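Local coordinates for putative periplasmic protein (Bacteroides eggerthii, PDB 4HBR) that is of unknown function but packs helices on a long antiparallel sheet, in an architecture probably related to that of beta-lactamase inhibitor proteins, at residues Asn71-Ser76 against Tyr111-Thr116; Ala99-Lys104 against Asn132-Ser137. One frame throughout, in Å; residues are numbered along the deposited sequence.

In the fold
The two contacts use neighbouring strands of one antiparallel sheet but opposite faces of it. In interaction 1 the odd-numbered side chains Ile113 and Phe115 meet the helix; in interaction 2 Ala99 and Gln101 meet the chain leading into the short C-terminal helix. The strands are joined by backbone bonds such as Tyr111 N to Val102 O, 2.8 Å. Even-numbered residues of strand 109-115 reach the second contact: Gln112 OE1 lies 2.8 Å from Thr133 OG1, a probable hydrogen bond, and Leu114 CD2 packs 3.5 Å from Ala99 CB. The contacts, centred about 12 Å apart, thus meet through these two adjacent strands.

Interaction 1: Asn71-Ser76 against Tyr111-Thr116; sequences NAFAAS and YQILFT
Ala72 and Phe73 lie over Phe115 and Ile113 where helix 71-75 runs across strand 111-115, the axes of the segments coming to 11.0 Å with their directions 143° apart, nearer antiparallel than perpendicular. The nearest alpha carbons, Ala72 to Phe115 and Phe73 to Ile113, are both 8.9 Å apart, a spacing bridged largely by side chains. Ala72 points its methyl at the strand, and CB meets Phe115 CE1 at 3.8 Å, approaching the ring obliquely. The outer end of that ring also reaches the next helical residue, with Phe115 CZ 4.2 Å from the backbone Phe73 N and 4.4 Å from Phe73 CB. Such a helix laid on one face of an antiparallel sheet agrees with the beta-lactamase-inhibitor-like architecture expected of this family; Ile100, on the neighbouring strand 97-104, touches both phenylalanines from the same face. With CG anti to the backbone N (chi1 -176°), the Phe73 ring presents an edge to the strand: Phe115 CE2 and Ile113 CD1 both lie near its plane, Ile113 CD1 being 4.3 Å from Phe73 CE1. Within the strand, Ile113 CG2 sits 3.5 Å above the Phe115 plane, toward the rim, backing one face of the ring. Phe73 O accepts from both Ser76 N and Ser76 OG, the hydroxyl at 2.7 Å and tilted 16° from the carbonyl plane, while the same OG is bonded to Phe78 N.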
loop_
_atom_site.group_PDB
_atom_site.type_symbol
_atom_site.label_atom_id
_atom_site.label_comp_id
_atom_site.label_asym_id
_atom_site.label_seq_id
_atom_site.Cartn_x
_atom_site.Cartn_y
_atom_site.Cartn_z
ATOM N N ASN A 71 -7.255 -17.363 1.826
ATOM C CA ASN A 71 -6.984 -18.790 1.984
ATOM C C ASN A 71 -5.479 -19.077 1.999
ATOM O O ASN A 71 -5.054 -19.920 2.788
ATOM C CB ASN A 71 -7.669 -19.592 0.881
ATOM C CG ASN A 71 -9.174 -19.514 0.897
ATOM O OD1 ASN A 71 -9.806 -19.232 1.920
ATOM N ND2 ASN A 71 -9.794 -19.797 -0.239
ATOM N N ALA A 72 -4.674 -18.390 1.151
ATOM C CA ALA A 72 -3.205 -18.573 1.128
ATOM C C ALA A 72 -2.623 -18.080 2.448
ATOM O O ALA A 72 -1.807 -18.789 3.046
ATOM C CB ALA A 72 -2.564 -17.849 -0.056
ATOM N N PHE A 73 -3.086 -16.911 2.948
ATOM C CA PHE A 73 -2.626 -16.396 4.240
ATOM C C PHE A 73 -3.009 -17.369 5.385
ATOM O O PHE A 73 -2.166 -17.673 6.233
ATOM C CB PHE A 73 -3.175 -14.982 4.533
ATOM C CG PHE A 73 -2.628 -14.413 5.824
ATOM C CD1 PHE A 73 -1.345 -13.879 5.880
ATOM C CD2 PHE A 73 -3.373 -14.464 7.002
ATOM C CE1 PHE A 73 -0.823 -13.389 7.087
ATOM C CE2 PHE A 73 -2.850 -13.975 8.210
ATOM C CZ PHE A 73 -1.582 -13.438 8.243
ATOM N N ALA A 74 -4.266 -17.864 5.390
ATOM C CA ALA A 74 -4.771 -18.804 6.408
ATOM C C ALA A 74 -4.004 -20.132 6.423
ATOM O O ALA A 74 -3.955 -20.775 7.458
ATOM C CB ALA A 74 -6.245 -19.081 6.179
ATOM N N ALA A 75 -3.427 -20.540 5.285
ATOM C CA ALA A 75 -2.659 -21.779 5.154
ATOM C C ALA A 75 -1.155 -21.553 5.379
ATOM O O ALA A 75 -0.417 -22.527 5.508
ATOM C CB ALA A 75 -2.892 -22.391 3.777
ATOM N N SER A 76 -0.699 -20.280 5.421
ATOM C CA SER A 76 0.712 -19.923 5.593
ATOM C C SER A 76 1.179 -20.080 7.050
ATOM O O SER A 76 0.366 -20.317 7.946
ATOM C CB SER A 76 0.960 -18.491 5.119
ATOM O OG SER A 76 0.538 -17.533 6.078
ATOM N N TYR A 111 6.643 -9.299 9.737
ATOM C CA TYR A 111 6.798 -9.728 8.349
ATOM C C TYR A 111 5.859 -8.993 7.422
ATOM O O TYR A 111 4.800 -8.535 7.836
ATOM C CB TYR A 111 6.565 -11.245 8.222
ATOM C CG TYR A 111 7.546 -12.069 9.032
ATOM C CD1 TYR A 111 7.274 -12.406 10.357
ATOM C CD2 TYR A 111 8.740 -12.526 8.470
ATOM C CE1 TYR A 111 8.166 -13.170 11.107
ATOM C CE2 TYR A 111 9.646 -13.289 9.213
ATOM C CZ TYR A 111 9.361 -13.595 10.540
ATOM O OH TYR A 111 10.234 -14.345 11.295
ATOM N N GLN A 112 6.252 -8.902 6.153
ATOM C CA GLN A 112 5.468 -8.320 5.073
ATOM C C GLN A 112 5.421 -9.331 3.929
ATOM O O GLN A 112 6.476 -9.788 3.452
ATOM C CB GLN A 112 6.057 -6.983 4.615
ATOM C CG GLN A 112 5.247 -6.309 3.513
ATOM C CD GLN A 112 5.731 -4.918 3.288
ATOM O OE1 GLN A 112 5.421 -4.013 4.073
ATOM N NE2 GLN A 112 6.513 -4.719 2.228
ATOM N N ILE A 113 4.208 -9.740 3.552
ATOM C CA ILE A 113 4.022 -10.705 2.475
ATOM C C ILE A 113 3.257 -10.015 1.374
ATOM O O ILE A 113 2.196 -9.410 1.631
ATOM C CB ILE A 113 3.336 -12.034 2.931
ATOM C CG1 ILE A 113 3.938 -12.591 4.243
ATOM C CG2 ILE A 113 3.421 -13.097 1.844
ATOM C CD1 ILE A 113 3.019 -12.478 5.343
ATOM N N LEU A 114 3.807 -10.091 0.143
ATOM C CA LEU A 114 3.168 -9.548 -1.074
ATOM C C LEU A 114 2.545 -10.685 -1.854
ATOM O O LEU A 114 3.213 -11.668 -2.166
ATOM C CB LEU A 114 4.167 -8.775 -1.950
ATOM C CG LEU A 114 5.037 -7.709 -1.283
ATOM C CD1 LEU A 114 5.898 -7.018 -2.344
ATOM C CD2 LEU A 114 4.177 -6.649 -0.544
ATOM N N PHE A 115 1.265 -10.555 -2.159
ATOM C CA PHE A 115 0.502 -11.571 -2.873
ATOM C C PHE A 115 -0.081 -11.066 -4.167
ATOM O O PHE A 115 -0.536 -9.917 -4.241
ATOM C CB PHE A 115 -0.686 -12.035 -1.994
ATOM C CG PHE A 115 -0.389 -12.860 -0.756
ATOM C CD1 PHE A 115 -0.226 -14.242 -0.840
ATOM C CD2 PHE A 115 -0.349 -12.267 0.503
ATOM C CE1 PHE A 115 -0.033 -15.014 0.311
ATOM C CE2 PHE A 115 -0.153 -13.046 1.661
ATOM C CZ PHE A 115 -0.000 -14.413 1.554
ATOM N N THR A 116 -0.193 -11.956 -5.152
ATOM C CA THR A 116 -0.969 -11.639 -6.339
ATOM C C THR A 116 -2.457 -11.837 -5.923
ATOM O O THR A 116 -2.698 -12.590 -4.958
ATOM C CB THR A 116 -0.595 -12.566 -7.519
ATOM O OG1 THR A 116 -1.085 -13.882 -7.244
ATOM C CG2 THR A 116 0.887 -12.595 -7.840
#

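Interaction 2: Ala99-Lys104 against Asn132-Ser137; sequences AIQVGK and NTLGAS
Ala99 and Gln101, alternate residues of strand 99-104, face the type I turn that runs from Asn132 to Gly135, with Ala99 CA lying 8.1 Å from Leu134 CA and Gln101 CA 9.5 Å from Thr133 CA. Leu134 is the apolar member of the turn: its CD2 is 3.6 Å from Ala99 CB, while CD1 lies 3.8 Å from Gln101 NE2, so the two branches of the leucine divide between the two strand residues. Gln101 and Leu134 approach from opposite directions. The glutamine chain is extended beyond CG (chi2 179°), which carries its amide from the sheet as far as the turn. Here the chain, having left the last strand of the antiparallel sheet, passes back over the sheet face remote from helix 67-75 and enters helix 136-139, with Gly135 as its N-cap; Ala136 N is bonded to Asp27 OD2 and Leu134 O to Gln56 NE2, ties to other strands. Thr133 holds OG1 between its backbone N and carbonyl carbon (chi1 67°), and this hydroxyl comes 3.1 Å from Gln101 NE2. The angle is too poor for a hydrogen bond. Instead Gln101 NE2 and Thr133 OG1 are both bonded to Gln112 OE1 on the adjacent strand, a shared partner that satisfies the amide nitrogen and the hydroxyl and probably explains why they lie so close.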
loop_
_atom_site.group_PDB
_atom_site.type_symbol
_atom_site.label_atom_id
_atom_site.label_comp_id
_atom_site.label_asym_id
_atom_site.label_seq_id
_atom_site.Cartn_x
_atom_site.Cartn_y
_atom_site.Cartn_z
ATOM N N ALA A 99 -0.627 -6.458 -0.052
ATOM C CA ALA A 99 0.504 -6.453 0.894
ATOM C C ALA A 99 -0.056 -6.635 2.314
ATOM O O ALA A 99 -0.920 -5.851 2.736
ATOM C CB ALA A 99 1.299 -5.154 0.787
ATOM N N ILE A 100 0.371 -7.699 3.010
ATOM C CA ILE A 100 -0.074 -7.998 4.373
ATOM C C ILE A 100 1.119 -7.871 5.312
ATOM O O ILE A 100 2.170 -8.465 5.054
ATOM C CB ILE A 100 -0.766 -9.403 4.481
ATOM C CG1 ILE A 100 -2.024 -9.481 3.558
ATOM C CG2 ILE A 100 -1.154 -9.730 5.956
ATOM C CD1 ILE A 100 -2.598 -10.841 3.367
ATOM N N GLN A 101 0.963 -7.079 6.391
ATOM C CA GLN A 101 1.975 -6.905 7.431
ATOM C C GLN A 101 1.478 -7.650 8.646
ATOM O O GLN A 101 0.367 -7.402 9.125
ATOM C CB GLN A 101 2.255 -5.430 7.725
ATOM C CG GLN A 101 2.814 -4.648 6.523
ATOM C CD GLN A 101 3.060 -3.198 6.839
ATOM O OE1 GLN A 101 2.541 -2.636 7.792
ATOM N NE2 GLN A 101 3.867 -2.556 6.040
ATOM N N VAL A 102 2.262 -8.624 9.113
ATOM C CA VAL A 102 1.821 -9.487 10.208
ATOM C C VAL A 102 2.959 -9.615 11.215
ATOM O O VAL A 102 4.118 -9.753 10.838
ATOM C CB VAL A 102 1.296 -10.864 9.646
ATOM C CG1 VAL A 102 2.316 -11.550 8.720
ATOM C CG2 VAL A 102 0.822 -11.814 10.736
ATOM N N GLY A 103 2.624 -9.473 12.487
ATOM C CA GLY A 103 3.601 -9.602 13.551
ATOM C C GLY A 103 3.531 -10.957 14.205
ATOM O O GLY A 103 2.452 -11.539 14.315
ATOM N N LYS A 104 4.689 -11.477 14.629
ATOM C CA LYS A 104 4.803 -12.724 15.389
ATOM C C LYS A 104 5.341 -12.301 16.767
ATOM O O LYS A 104 6.549 -12.262 16.962
ATOM C CB LYS A 104 5.676 -13.763 14.652
ATOM C CG LYS A 104 5.054 -14.277 13.346
ATOM C CD LYS A 104 4.151 -15.484 13.570
ATOM C CE LYS A 104 4.771 -16.743 13.035
ATOM N NZ LYS A 104 3.995 -17.942 13.448
ATOM N N ASN A 132 9.291 2.521 6.101
ATOM C CA ASN A 132 8.756 2.767 4.748
ATOM C C ASN A 132 8.841 1.505 3.873
ATOM O O ASN A 132 9.439 1.524 2.790
ATOM C CB ASN A 132 9.486 3.960 4.076
ATOM C CG ASN A 132 8.761 4.520 2.866
ATOM O OD1 ASN A 132 7.520 4.480 2.757
ATOM N ND2 ASN A 132 9.524 5.058 1.927
ATOM N N THR A 133 8.253 0.401 4.365
ATOM C CA THR A 133 8.333 -0.907 3.720
ATOM C C THR A 133 7.329 -1.037 2.536
ATOM O O THR A 133 7.415 -1.997 1.769
ATOM C CB THR A 133 8.196 -2.027 4.784
ATOM O OG1 THR A 133 6.885 -2.010 5.330
ATOM C CG2 THR A 133 9.205 -1.899 5.920
ATOM N N LEU A 134 6.459 -0.048 2.345
ATOM C CA LEU A 134 5.490 -0.047 1.253
ATOM C C LEU A 134 5.715 1.102 0.253
ATOM O O LEU A 134 4.832 1.366 -0.560
ATOM C CB LEU A 134 4.058 0.039 1.819
ATOM C CG LEU A 134 3.515 -1.227 2.481
ATOM C CD1 LEU A 134 2.144 -0.974 3.106
ATOM C CD2 LEU A 134 3.520 -2.420 1.515
ATOM N N GLY A 135 6.872 1.762 0.318
ATOM C CA GLY A 135 7.193 2.902 -0.534
ATOM C C GLY A 135 7.663 2.540 -1.919
ATOM O O GLY A 135 7.660 1.363 -2.299
ATOM N N ALA A 136 8.103 3.568 -2.674
ATOM C CA ALA A 136 8.617 3.455 -4.043
ATOM C C ALA A 136 9.734 2.398 -4.162
ATOM O O ALA A 136 9.749 1.675 -5.148
ATOM C CB ALA A 136 9.129 4.814 -4.517
ATOM N N SER A 137 10.618 2.273 -3.162
ATOM C CA SER A 137 11.727 1.308 -3.234
ATOM C C SER A 137 11.242 -0.179 -3.245
ATOM O O SER A 137 11.943 -1.021 -3.775
ATOM C CB SER A 137 12.729 1.537 -2.114
ATOM O OG SER A 137 12.179 1.150 -0.869
#